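Local coordinates for protein D-aminopeptidase (Burkholderia sp. LK4, PDB 5TZB) that probably removes N-terminal beta-amino acids from peptides, as a beta-aminopeptidase of the Ntn-hydrolase class and peptidase family S58, at residues 212-217 / 262-267; 61-66 / 152-157; 135-140 / 313-318; 28-33 / 229-234; 125-130 / 141-146. All blocks are in the same frame, centred on the assembly; numbering follows the deposited sequence. Where two conformers were deposited one is given.

Contact 1. Residues 212-217 / 262-267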
# COMPACT_ATOMS: atom_id res chain seq x y z
N TRP C 212 3.93 -15.03 -25.12
CA TRP C 212 2.74 -14.31 -24.66
C TRP C 212 2.52 -12.96 -25.35
O TRP C 212 3.46 -12.33 -25.86
CB TRP C 212 2.81 -14.11 -23.14
CG TRP C 212 2.92 -15.39 -22.41
CD1 TRP C 212 2.04 -16.43 -22.46
CD2 TRP C 212 3.98 -15.79 -21.54
NE1 TRP C 212 2.48 -17.46 -21.66
CE2 TRP C 212 3.67 -17.09 -21.08
CE3 TRP C 212 5.15 -15.16 -21.08
CZ2 TRP C 212 4.49 -17.78 -20.20
CZ3 TRP C 212 5.97 -15.85 -20.21
CH2 TRP C 212 5.63 -17.15 -19.77
N THR C 213 1.26 -12.54 -25.37
CA THR C 213 0.87 -11.25 -25.91
C THR C 213 0.53 -10.28 -24.77
O THR C 213 -0.10 -10.68 -23.79
CB THR C 213 -0.32 -11.38 -26.84
OG1 THR C 213 0.03 -12.23 -27.94
CG2 THR C 213 -0.77 -10.00 -27.37
N VAL C 214 0.98 -9.04 -24.90
CA VAL C 214 0.61 -7.97 -23.96
C VAL C 214 -0.05 -6.83 -24.73
O VAL C 214 0.53 -6.31 -25.69
CB VAL C 214 1.84 -7.42 -23.19
CG1 VAL C 214 1.43 -6.31 -22.26
CG2 VAL C 214 2.52 -8.52 -22.42
N GLY C 215 -1.27 -6.47 -24.33
CA GLY C 215 -1.98 -5.37 -24.98
C GLY C 215 -2.33 -4.27 -24.01
O GLY C 215 -2.42 -4.51 -22.82
N ALA C 216 -2.51 -3.04 -24.50
CA ALA C 216 -2.93 -1.93 -23.66
C ALA C 216 -4.02 -1.11 -24.34
O ALA C 216 -4.00 -0.91 -25.56
CB ALA C 216 -1.73 -1.02 -23.31
N LEU C 217 -4.96 -0.61 -23.54
CA LEU C 217 -5.96 0.33 -24.04
C LEU C 217 -5.97 1.54 -23.10
O LEU C 217 -6.20 1.40 -21.89
CB LEU C 217 -7.35 -0.32 -24.10
CG LEU C 217 -8.48 0.52 -24.70
CD1 LEU C 217 -8.35 0.54 -26.20
CD2 LEU C 217 -9.85 -0.01 -24.30
N VAL C 262 -5.46 3.40 -17.80
CA VAL C 262 -4.77 2.39 -18.59
C VAL C 262 -5.27 1.00 -18.22
O VAL C 262 -5.37 0.67 -17.04
CB VAL C 262 -3.22 2.43 -18.36
CG1 VAL C 262 -2.53 1.41 -19.23
CG2 VAL C 262 -2.67 3.82 -18.67
N THR C 263 -5.62 0.19 -19.22
CA THR C 263 -5.82 -1.23 -18.99
C THR C 263 -4.77 -1.99 -19.77
O THR C 263 -4.60 -1.76 -20.96
CB THR C 263 -7.23 -1.74 -19.39
OG1 THR C 263 -8.23 -1.09 -18.60
CG2 THR C 263 -7.34 -3.25 -19.13
N ILE C 264 -4.04 -2.85 -19.07
CA ILE C 264 -3.09 -3.77 -19.67
C ILE C 264 -3.67 -5.18 -19.66
O ILE C 264 -4.16 -5.63 -18.62
CB ILE C 264 -1.76 -3.77 -18.90
CG1 ILE C 264 -1.06 -2.41 -19.06
CG2 ILE C 264 -0.84 -4.91 -19.38
CD1 ILE C 264 0.08 -2.18 -18.03
N ALA C 265 -3.65 -5.87 -20.79
CA ALA C 265 -4.09 -7.27 -20.81
C ALA C 265 -2.97 -8.19 -21.31
O ALA C 265 -2.15 -7.80 -22.16
CB ALA C 265 -5.34 -7.44 -21.67
N THR C 266 -2.96 -9.42 -20.80
CA THR C 266 -2.00 -10.40 -21.30
C THR C 266 -2.56 -11.80 -21.18
O THR C 266 -3.34 -12.08 -20.27
CB THR C 266 -0.66 -10.35 -20.53
OG1 THR C 266 0.25 -11.27 -21.13
CG2 THR C 266 -0.84 -10.73 -19.06
N ASP C 267 -2.14 -12.68 -22.10
CA ASP C 267 -2.55 -14.08 -21.99
C ASP C 267 -1.52 -14.89 -21.21
O ASP C 267 -1.67 -16.10 -21.06
CB ASP C 267 -2.76 -14.72 -23.36
CG ASP C 267 -1.53 -14.67 -24.24
OD1 ASP C 267 -0.55 -13.96 -23.90
OD2 ASP C 267 -1.55 -15.33 -25.30
O HOH W 1 0.20 -14.85 -27.36

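Contact 2. Residues 61-66 / 152-157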
# COMPACT_ATOMS: atom_id res chain seq x y z
N ALA C 61 -24.47 23.23 -23.46
CA ALA C 61 -25.04 21.94 -23.10
C ALA C 61 -24.64 20.90 -24.14
O ALA C 61 -25.26 19.85 -24.25
CB ALA C 61 -26.55 22.03 -22.99
N SER C 62 -23.61 21.23 -24.92
CA SER C 62 -23.07 20.32 -25.93
C SER C 62 -22.55 19.05 -25.27
O SER C 62 -21.99 19.07 -24.18
CB SER C 62 -21.97 20.99 -26.75
OG SER C 62 -22.49 22.04 -27.54
N ILE C 63 -22.74 17.93 -25.96
CA ILE C 63 -22.32 16.64 -25.47
C ILE C 63 -21.12 16.16 -26.26
O ILE C 63 -21.21 16.00 -27.48
CB ILE C 63 -23.45 15.61 -25.56
CG1 ILE C 63 -24.70 16.14 -24.85
CG2 ILE C 63 -23.02 14.29 -24.94
CD1 ILE C 63 -25.94 15.25 -25.04
N ARG C 64 -19.99 15.96 -25.59
CA ARG C 64 -18.82 15.38 -26.24
C ARG C 64 -18.24 14.36 -25.28
O ARG C 64 -17.25 14.63 -24.61
CB ARG C 64 -17.78 16.46 -26.58
CG ARG C 64 -18.30 17.48 -27.58
CD ARG C 64 -18.58 16.88 -28.95
NE ARG C 64 -19.11 17.90 -29.86
CZ ARG C 64 -18.37 18.72 -30.58
NH1 ARG C 64 -17.05 18.64 -30.51
NH2 ARG C 64 -18.93 19.62 -31.39
N THR C 65 -18.86 13.19 -25.23
CA THR C 65 -18.50 12.20 -24.24
C THR C 65 -18.97 10.82 -24.68
O THR C 65 -19.37 10.63 -25.83
CB THR C 65 -19.10 12.54 -22.84
OG1 THR C 65 -18.51 11.70 -21.84
CG2 THR C 65 -20.61 12.37 -22.84
N GLY C 66 -18.91 9.85 -23.77
CA GLY C 66 -19.36 8.51 -24.09
C GLY C 66 -18.80 7.48 -23.14
O GLY C 66 -18.37 7.79 -22.03
N LEU C 152 -14.03 20.48 -20.40
CA LEU C 152 -13.82 21.61 -21.31
C LEU C 152 -14.70 21.53 -22.56
O LEU C 152 -15.41 22.48 -22.90
CB LEU C 152 -12.35 21.72 -21.71
CG LEU C 152 -11.94 23.06 -22.33
CD1 LEU C 152 -12.11 24.22 -21.35
CD2 LEU C 152 -10.51 22.97 -22.83
N LEU C 153 -14.66 20.38 -23.23
CA LEU C 153 -15.39 20.17 -24.47
C LEU C 153 -16.78 19.58 -24.26
O LEU C 153 -17.63 19.70 -25.13
CB LEU C 153 -14.59 19.27 -25.42
CG LEU C 153 -13.25 19.81 -25.92
CD1 LEU C 153 -12.49 18.77 -26.72
CD2 LEU C 153 -13.51 21.06 -26.77
N ASN C 154 -16.99 18.96 -23.10
CA ASN C 154 -18.25 18.28 -22.80
C ASN C 154 -19.00 18.95 -21.66
O ASN C 154 -18.38 19.49 -20.73
CB ASN C 154 -17.98 16.81 -22.43
CG ASN C 154 -19.26 16.05 -22.10
OD1 ASN C 154 -20.20 16.01 -22.89
ND2 ASN C 154 -19.30 15.46 -20.90
N ASP C 155 -20.32 18.90 -21.71
CA ASP C 155 -21.17 19.36 -20.62
C ASP C 155 -21.15 18.31 -19.51
O ASP C 155 -22.09 17.52 -19.36
CB ASP C 155 -22.60 19.61 -21.14
CG ASP C 155 -23.56 20.06 -20.05
OD1 ASP C 155 -23.11 20.64 -19.04
OD2 ASP C 155 -24.77 19.83 -20.21
N ILE C 156 -20.08 18.31 -18.73
CA ILE C 156 -19.84 17.20 -17.82
C ILE C 156 -20.80 17.22 -16.63
O ILE C 156 -21.06 16.18 -16.01
CB ILE C 156 -18.37 17.18 -17.32
CG1 ILE C 156 -18.02 15.79 -16.76
CG2 ILE C 156 -18.11 18.30 -16.29
CD1 ILE C 156 -16.56 15.61 -16.37
N TRP C 157 -21.34 18.40 -16.31
CA TRP C 157 -22.32 18.52 -15.23
C TRP C 157 -23.69 18.05 -15.69
O TRP C 157 -24.56 17.77 -14.88
CB TRP C 157 -22.39 19.97 -14.73
CG TRP C 157 -21.23 20.34 -13.87
CD1 TRP C 157 -20.16 21.13 -14.22
CD2 TRP C 157 -21.01 19.95 -12.50
NE1 TRP C 157 -19.29 21.25 -13.15
CE2 TRP C 157 -19.79 20.53 -12.09
CE3 TRP C 157 -21.73 19.17 -11.59
CZ2 TRP C 157 -19.27 20.36 -10.81
CZ3 TRP C 157 -21.22 18.99 -10.32
CH2 TRP C 157 -19.99 19.59 -9.94

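Contact 3. Residues 135-140 / 313-318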
# COMPACT_ATOMS: atom_id res chain seq x y z
N ALA C 135 -28.73 -16.54 -11.98
CA ALA C 135 -29.68 -17.61 -11.73
C ALA C 135 -29.69 -18.03 -10.26
O ALA C 135 -29.36 -19.16 -9.93
CB ALA C 135 -29.35 -18.81 -12.62
N GLY C 136 -30.04 -17.09 -9.39
CA GLY C 136 -30.15 -17.39 -7.97
C GLY C 136 -28.79 -17.57 -7.32
O GLY C 136 -28.69 -18.00 -6.17
N ARG C 137 -27.74 -17.19 -8.05
CA ARG C 137 -26.37 -17.22 -7.52
C ARG C 137 -26.21 -16.06 -6.56
O ARG C 137 -26.67 -14.96 -6.82
CB ARG C 137 -25.35 -17.12 -8.66
CG ARG C 137 -25.32 -18.36 -9.53
CD ARG C 137 -25.38 -17.97 -11.00
NE ARG C 137 -24.09 -17.95 -11.67
CZ ARG C 137 -23.86 -17.33 -12.83
NH1 ARG C 137 -22.66 -17.38 -13.39
NH2 ARG C 137 -24.84 -16.65 -13.41
N VAL C 138 -25.61 -16.34 -5.41
CA VAL C 138 -25.43 -15.31 -4.40
C VAL C 138 -24.09 -14.61 -4.56
O VAL C 138 -23.03 -15.19 -4.30
CB VAL C 138 -25.55 -15.90 -2.98
CG1 VAL C 138 -25.41 -14.82 -1.92
CG2 VAL C 138 -26.89 -16.64 -2.84
N TYR C 139 -24.14 -13.37 -5.04
CA TYR C 139 -22.94 -12.54 -5.11
C TYR C 139 -23.34 -11.09 -5.30
O TYR C 139 -24.47 -10.79 -5.69
CB TYR C 139 -22.00 -12.99 -6.24
CG TYR C 139 -22.47 -12.62 -7.62
CD1 TYR C 139 -21.92 -11.53 -8.28
CD2 TYR C 139 -23.46 -13.35 -8.26
CE1 TYR C 139 -22.34 -11.18 -9.56
CE2 TYR C 139 -23.89 -13.01 -9.54
CZ TYR C 139 -23.33 -11.93 -10.18
OH TYR C 139 -23.74 -11.58 -11.45
N TRP C 140 -22.40 -10.20 -5.01
CA TRP C 140 -22.61 -8.78 -5.21
C TRP C 140 -21.72 -8.33 -6.36
O TRP C 140 -20.52 -8.54 -6.36
CB TRP C 140 -22.35 -8.00 -3.91
CG TRP C 140 -21.19 -8.51 -3.08
CD1 TRP C 140 -19.92 -7.99 -3.03
CD2 TRP C 140 -21.20 -9.64 -2.20
NE1 TRP C 140 -19.15 -8.73 -2.15
CE2 TRP C 140 -19.91 -9.74 -1.64
CE3 TRP C 140 -22.18 -10.57 -1.82
CZ2 TRP C 140 -19.58 -10.74 -0.72
CZ3 TRP C 140 -21.85 -11.56 -0.92
CH2 TRP C 140 -20.56 -11.63 -0.37
N ALA C 313 -15.97 -19.01 -9.96
CA ALA C 313 -16.88 -17.87 -9.91
C ALA C 313 -17.43 -17.75 -8.50
O ALA C 313 -17.67 -18.75 -7.84
CB ALA C 313 -18.00 -18.03 -10.93
N ALA C 314 -17.63 -16.51 -8.06
CA ALA C 314 -18.16 -16.24 -6.73
C ALA C 314 -19.63 -16.62 -6.68
O ALA C 314 -20.42 -16.19 -7.50
CB ALA C 314 -17.98 -14.77 -6.37
N ASN C 315 -19.96 -17.47 -5.71
CA ASN C 315 -21.32 -17.93 -5.47
C ASN C 315 -21.40 -18.31 -4.00
O ASN C 315 -21.21 -19.47 -3.64
CB ASN C 315 -21.69 -19.10 -6.37
CG ASN C 315 -23.16 -19.48 -6.27
OD1 ASN C 315 -23.95 -18.80 -5.62
ND2 ASN C 315 -23.52 -20.60 -6.89
N TYR C 316 -21.64 -17.33 -3.14
CA TYR C 316 -21.50 -17.52 -1.71
C TYR C 316 -22.53 -18.48 -1.14
O TYR C 316 -23.70 -18.42 -1.47
CB TYR C 316 -21.53 -16.16 -1.00
CG TYR C 316 -20.33 -15.33 -1.41
CD1 TYR C 316 -19.14 -15.43 -0.71
CD2 TYR C 316 -20.36 -14.51 -2.54
CE1 TYR C 316 -18.02 -14.70 -1.08
CE2 TYR C 316 -19.25 -13.79 -2.93
CZ TYR C 316 -18.08 -13.88 -2.19
OH TYR C 316 -16.96 -13.17 -2.56
N GLY C 317 -22.04 -19.40 -0.31
CA GLY C 317 -22.87 -20.44 0.27
C GLY C 317 -22.69 -21.76 -0.45
O GLY C 317 -23.05 -22.82 0.07
N SER C 318 -22.11 -21.72 -1.65
CA SER C 318 -21.94 -22.93 -2.44
C SER C 318 -20.48 -23.29 -2.66
O SER C 318 -19.80 -22.71 -3.51
CB SER C 318 -22.65 -22.76 -3.78
OG SER C 318 -22.42 -23.87 -4.63

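Contact 4. Residues 28-33 / 229-234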
# COMPACT_ATOMS: atom_id res chain seq x y z
N ILE C 28 6.85 5.52 -37.77
CA ILE C 28 7.30 5.81 -36.42
C ILE C 28 7.20 4.56 -35.58
O ILE C 28 6.11 4.09 -35.29
CB ILE C 28 6.48 6.92 -35.75
CG1 ILE C 28 6.47 8.18 -36.61
CG2 ILE C 28 7.03 7.22 -34.35
CD1 ILE C 28 5.40 9.17 -36.20
N ARG C 29 8.36 4.05 -35.17
CA ARG C 29 8.39 2.81 -34.42
C ARG C 29 8.72 3.10 -32.96
O ARG C 29 9.76 3.67 -32.65
CB ARG C 29 9.42 1.86 -35.01
CG ARG C 29 9.00 1.20 -36.31
CD ARG C 29 10.10 0.26 -36.81
NE ARG C 29 10.34 -0.83 -35.85
CZ ARG C 29 11.29 -0.83 -34.92
NH1 ARG C 29 12.12 0.20 -34.80
NH2 ARG C 29 11.41 -1.87 -34.10
N ILE C 30 7.83 2.68 -32.07
CA ILE C 30 7.99 2.88 -30.64
C ILE C 30 8.61 1.65 -29.98
O ILE C 30 8.08 0.55 -30.10
CB ILE C 30 6.64 3.16 -29.94
CG1 ILE C 30 5.93 4.38 -30.54
CG2 ILE C 30 6.86 3.32 -28.44
CD1 ILE C 30 6.65 5.68 -30.34
N GLY C 31 9.74 1.85 -29.31
CA GLY C 31 10.40 0.75 -28.63
C GLY C 31 10.96 -0.24 -29.63
O GLY C 31 11.08 0.05 -30.82
N LEU C 32 11.29 -1.44 -29.14
CA LEU C 32 11.96 -2.42 -29.98
C LEU C 32 11.16 -3.70 -30.26
O LEU C 32 11.57 -4.54 -31.07
CB LEU C 32 13.31 -2.79 -29.35
CG LEU C 32 14.31 -1.64 -29.35
CD1 LEU C 32 15.39 -1.82 -28.28
CD2 LEU C 32 14.93 -1.51 -30.73
N GLY C 33 10.01 -3.86 -29.59
CA GLY C 33 9.24 -5.09 -29.66
C GLY C 33 8.38 -5.17 -30.91
O GLY C 33 8.31 -4.22 -31.69
N ARG C 229 6.81 13.77 -25.85
CA ARG C 229 7.93 13.07 -26.47
C ARG C 229 7.43 11.85 -27.23
O ARG C 229 6.60 11.09 -26.74
CB ARG C 229 8.99 12.66 -25.43
CG ARG C 229 9.47 13.80 -24.52
CD ARG C 229 10.89 13.56 -23.96
NE ARG C 229 11.09 12.20 -23.47
CZ ARG C 229 12.10 11.81 -22.69
NH1 ARG C 229 13.01 12.68 -22.28
NH2 ARG C 229 12.20 10.54 -22.32
N VAL C 230 7.92 11.68 -28.46
CA VAL C 230 7.50 10.58 -29.33
C VAL C 230 8.69 9.73 -29.73
O VAL C 230 9.61 10.23 -30.40
CB VAL C 230 6.79 11.11 -30.61
CG1 VAL C 230 6.46 9.95 -31.56
CG2 VAL C 230 5.53 11.86 -30.24
N ALA C 231 8.66 8.46 -29.35
CA ALA C 231 9.80 7.55 -29.49
C ALA C 231 11.03 8.16 -28.84
O ALA C 231 12.15 8.00 -29.33
CB ALA C 231 10.07 7.22 -30.95
N GLY C 232 10.79 8.92 -27.77
CA GLY C 232 11.85 9.56 -27.01
C GLY C 232 12.21 10.98 -27.43
O GLY C 232 12.77 11.73 -26.63
N TYR C 233 11.89 11.35 -28.67
CA TYR C 233 12.31 12.64 -29.23
C TYR C 233 11.46 13.81 -28.74
O TYR C 233 10.24 13.71 -28.70
CB TYR C 233 12.31 12.58 -30.76
CG TYR C 233 13.40 11.70 -31.31
CD1 TYR C 233 14.59 12.25 -31.77
CD2 TYR C 233 13.26 10.32 -31.35
CE1 TYR C 233 15.61 11.45 -32.27
CE2 TYR C 233 14.27 9.51 -31.84
CZ TYR C 233 15.45 10.09 -32.30
OH TYR C 233 16.46 9.30 -32.79
N PRO C 234 12.11 14.93 -28.37
CA PRO C 234 11.44 16.05 -27.69
C PRO C 234 10.60 16.89 -28.64
O PRO C 234 10.82 18.08 -28.81
CB PRO C 234 12.61 16.86 -27.13
CG PRO C 234 13.71 16.62 -28.10
CD PRO C 234 13.55 15.20 -28.58

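Contact 5. Residues 125-130 / 141-146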
# COMPACT_ATOMS: atom_id res chain seq x y z
N ALA C 125 -25.29 0.50 -14.29
CA ALA C 125 -25.80 -0.07 -15.53
C ALA C 125 -25.13 -1.42 -15.79
O ALA C 125 -25.77 -2.35 -16.28
CB ALA C 125 -25.57 0.87 -16.70
N LEU C 126 -23.85 -1.53 -15.47
CA LEU C 126 -23.13 -2.79 -15.63
C LEU C 126 -23.64 -3.83 -14.61
O LEU C 126 -23.72 -5.02 -14.92
CB LEU C 126 -21.62 -2.56 -15.48
CG LEU C 126 -20.96 -1.84 -16.67
CD1 LEU C 126 -19.51 -1.56 -16.41
CD2 LEU C 126 -21.08 -2.67 -17.95
N VAL C 127 -24.04 -3.37 -13.42
CA VAL C 127 -24.66 -4.27 -12.46
C VAL C 127 -25.98 -4.82 -12.99
O VAL C 127 -26.21 -6.04 -13.00
CB VAL C 127 -24.93 -3.59 -11.12
CG1 VAL C 127 -25.74 -4.52 -10.25
CG2 VAL C 127 -23.62 -3.20 -10.44
N ALA C 128 -26.85 -3.92 -13.46
CA ALA C 128 -28.14 -4.32 -14.00
C ALA C 128 -27.98 -5.31 -15.14
O ALA C 128 -28.80 -6.21 -15.30
CB ALA C 128 -28.93 -3.11 -14.46
N ASN C 129 -26.91 -5.17 -15.91
CA ASN C 129 -26.66 -6.04 -17.06
C ASN C 129 -26.43 -7.50 -16.68
O ASN C 129 -26.60 -8.40 -17.51
CB ASN C 129 -25.48 -5.53 -17.88
CG ASN C 129 -25.33 -6.27 -19.20
OD1 ASN C 129 -26.26 -6.30 -20.01
ND2 ASN C 129 -24.16 -6.85 -19.43
N GLU C 130 -26.03 -7.75 -15.44
CA GLU C 130 -25.80 -9.12 -14.98
C GLU C 130 -27.02 -9.70 -14.27
O GLU C 130 -27.02 -10.87 -13.87
CB GLU C 130 -24.58 -9.18 -14.05
CG GLU C 130 -23.29 -8.73 -14.70
CD GLU C 130 -22.04 -9.16 -13.94
OE1 GLU C 130 -22.15 -9.82 -12.87
OE2 GLU C 130 -20.94 -8.81 -14.42
N CYS C 141 -22.35 -7.74 -7.37
CA CYS C 141 -21.66 -7.33 -8.58
C CYS C 141 -20.84 -6.08 -8.33
O CYS C 141 -21.37 -5.10 -7.82
CB CYS C 141 -22.67 -7.11 -9.70
SG CYS C 141 -21.92 -6.73 -11.30
N MET C 142 -19.56 -6.10 -8.68
CA MET C 142 -18.68 -4.95 -8.45
C MET C 142 -17.89 -4.57 -9.72
O MET C 142 -16.69 -4.87 -9.82
CB MET C 142 -17.72 -5.25 -7.29
CG MET C 142 -18.42 -5.47 -5.92
SD MET C 142 -17.27 -5.88 -4.60
CE MET C 142 -16.70 -7.51 -5.13
N PRO C 143 -18.56 -3.93 -10.69
CA PRO C 143 -17.91 -3.56 -11.97
C PRO C 143 -16.76 -2.55 -11.83
O PRO C 143 -16.76 -1.70 -10.93
CB PRO C 143 -19.06 -2.95 -12.79
CG PRO C 143 -20.35 -3.44 -12.11
CD PRO C 143 -19.98 -3.56 -10.66
N VAL C 144 -15.77 -2.66 -12.71
CA VAL C 144 -14.67 -1.72 -12.72
C VAL C 144 -14.96 -0.61 -13.72
O VAL C 144 -15.07 -0.85 -14.92
CB VAL C 144 -13.32 -2.40 -13.08
CG1 VAL C 144 -12.20 -1.35 -13.21
CG2 VAL C 144 -12.95 -3.47 -12.02
N VAL C 145 -15.09 0.61 -13.22
CA VAL C 145 -15.33 1.76 -14.08
C VAL C 145 -14.27 2.79 -13.74
O VAL C 145 -14.01 3.05 -12.56
CB VAL C 145 -16.74 2.35 -13.92
CG1 VAL C 145 -16.94 3.52 -14.87
CG2 VAL C 145 -17.79 1.28 -14.18
N MET C 146 -13.62 3.33 -14.77
CA MET C 146 -12.59 4.34 -14.58
C MET C 146 -12.95 5.55 -15.43
O MET C 146 -13.85 5.46 -16.26
CB MET C 146 -11.22 3.78 -14.92
CG MET C 146 -10.79 2.67 -13.95
SD MET C 146 -9.21 1.92 -14.35
CE MET C 146 -9.69 0.87 -15.72

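Contact 1. Residues 212-217 / 262-267
T213 and D267 close one end of this strand pair with a compact set of polar bonds. T213 N donates to D267 OD1 at 2.7 Å, meeting the carboxylate on its syn side. The other oxygen, D267 OD2, accepts from a water that in turn takes the hydrogen of T213 OG1, so the aspartate holds one threonine directly by its backbone and indirectly by its hydroxyl. D267 OD1 also lies near the plane of the W212 ring, at its edge, 3.4 Å from W212 CB. T266 OG1 reaches T213 O from above its carbonyl plane (2.7 Å); D267 N adds a weak bond. T266 chi1 of -176° turns the hydroxyl toward strand 213-220, and A268 N is its second partner. Beyond this end the antiparallel ladder is regular. The hydrogen-bonded pairs G215-A265 and L217-T263 give four bonds, from G215 N to A265 O at 2.7 Å to T263 N with L217 O at 3.0 Å. On the face of V214, A216, I264 and T266, V214 CG1 rests 3.9 Å from I264 CG2, beneath helices 272-289 and 331-355. On the L217, T263 and A265 face, T263 OG1 bonds Y113 OH of the five-stranded sheet. Helices against one face and a second sheet against the other are characteristic of the alpha-beta-beta-alpha sandwich of Ntn hydrolases.

Contact 2. Residues 61-66 / 152-157
N154 packs against the backbone of R64 where strand 63-71 enters the five-stranded sheet, while the inverse gamma turn centred on D155 carries the 152-157 loop past S62. The tight part lies at N154. Its CG stands anti to the backbone N (chi1 180°), which sends the amide to the strand: N154 OD1 accepts from R64 N at 2.7 Å, and N154 CB sits 3.2 Å from R64 O. The side-chain amide thus occupies the edge of R64 while the flanking residues I63 and T65 pair with strand 48-56. N154 ND2 lies 3.5 Å from T65 CB and bonds D150 OD1, helping to fix the amide. D155 N donates to S62 O at 3.0 Å, nearly along the C=O axis.

The looser side lies at A61 and along the outer R64 side chain, both residues being partly exposed. A61 CA merely brushes D155 OD2 at 3.6 Å, an oxygen held instead by H160 NE2. R64 bends at chi2 and leads its guanidinium away toward E57, with which NH2 makes a weak, long ion pair. Nearer the strand, R64 CG rests 3.4 Å from L153 O, which bonds S361 OG.

Contact 3. Residues 135-140 / 313-318
Y316 and W140 stack where two loops meet at the subunit surface, one between helix 119-129 and strand 144-148, the other between strands 298-305 and 323-329. The second loop makes a type II beta turn from N315 to S318, closed by S318 N to N315 O. Y316, the second residue of this turn, is held at its base, with Y316 N bonded to V138 O at 2.8 Å in the carbonyl plane. Y316 CB lies beside V138 CG1 (4.2 Å), and chi1 of -65° swings the ring toward W140. Y316 CD2 comes to 3.3 Å from V138 O, which meets the ring at its edge. Over one face stands the six-membered ring of W140 in an offset stack, centroids 4.3 Å apart and planes at 14°. W140 CH2 sits over the centre of the tyrosine ring, with Y316 CE2 3.6 Å away, and Y316 CZ approaches W140 CZ2. At the tip, Y316 OH bonds N92 ND2 of the third subunit; the OD1 of the same asparagine bonds W140 NE1, so one amide joins both partners of the stack. Farther along, R137 is tied to D79 by a salt bridge, and R137 CB passes 3.7 Å from N315 OD1. The same N315 OD1 accepts from V138 N at 3.0 Å, the donor tilted 30° from the amide carbonyl plane.

Contact 4. Residues 28-33 / 229-234
I30 and A231 meet in an interface that is mainly apolar; no hydrogen bond joins segments 28-33 and 229-234. I30 CD1 lies 3.8 Å from A231 CB and 3.6 Å from A231 N, brought there by a bend at chi2 (-65°) that swings the end of the side chain over the turn. I28 CG2 touches V230 CG1 at 3.9 Å, the two side chains crossing at about a right angle. A231 CB, pointing at the opposite segment, also rests 3.9 Å from R29 O. I28 and V230 continue into a layer formed by L374 and L378 of helix 371-380 and V350 of helix 331-355.

The polar bonds lie within the turn itself. V230 to Y233 form a type I' beta turn, the turn type common in tight two-residue hairpins, with V230 N to Y233 O and Y233 N to V230 O both at 3.1 Å. A231 and G232 at its corners have positive phi.

Further polar and aromatic ties run outward. E343 accepts from both L32 N and G33 N, holding the end of the N-terminal segment on helix 331-355. On the turn, Y233 OH bonds V381 O of the fourth subunit, and its ring meets Y233 of that same neighbour.

Contact 5. Residues 125-130 / 141-146
L126 and P143 face each other with CA atoms 6.4 Å apart, and V127 approaches C141 to 5.8 Å between CA atoms, as the C-terminal part of helix 119-129 runs over the chain that leads into strand 144-148. Along the first segment N129 N bonds A125 O, and E130 N bonds V127 O. On the other segment the side chains alternate: C141, P143 and V145 point toward the helix, while M142 and V144 point away.

P143 is the middle of the packing. Its ring lies against two helix residues: P143 CG is 3.7 Å from L126 CB, and P143 CD 3.7 Å from V127 CG2. With chi2 at 176°, CD1 of L126 points on past the proline and comes to 4.0 Å from V145 CG2, and V166 of helix 163-172 packs on the leucine as well. This is the return limb of a beta-alpha-beta crossover: strand 111-115, helix 119-129 and strand 144-148, the two strands lying parallel and adjacent in the five-stranded sheet.

Before P143, C141 adds a sulfur contact. C141 SG, anti to its own N, is 4.0 Å from V127 CG2 and 3.5 Å from E130 OE1. That carboxylate oxygen has its hydrogen bond with Y139 OH instead, which holds the glutamate beside the thiol. On the flank of C141 another chain closes in: H117 of the third subunit accepts from C141 N through NE2 and also packs on V127.

In the fold
From the N terminus the chain opens contact 4 at 28-33 and contact 2 at 61-66. Contact 5 closes first, tying helix 119-129 to the strand it leads into; between its segments contact 3 opens at 135-140, so the two cross, and they touch through Y139 and E130. Contact 2 then closes at 152-157, encircling contact 5 on the five-stranded sheet, crossing contact 3 and lying wholly within the span of contact 4. Contact 1 opens at 212-217 before contact 4 closes at 229-234, crosses it, and closes at 262-267 within the long loop of contact 3, which ends at 313-318 and so crosses contact 4 too. T263 meets M146, linking contacts 1 and 5 across the two sheets.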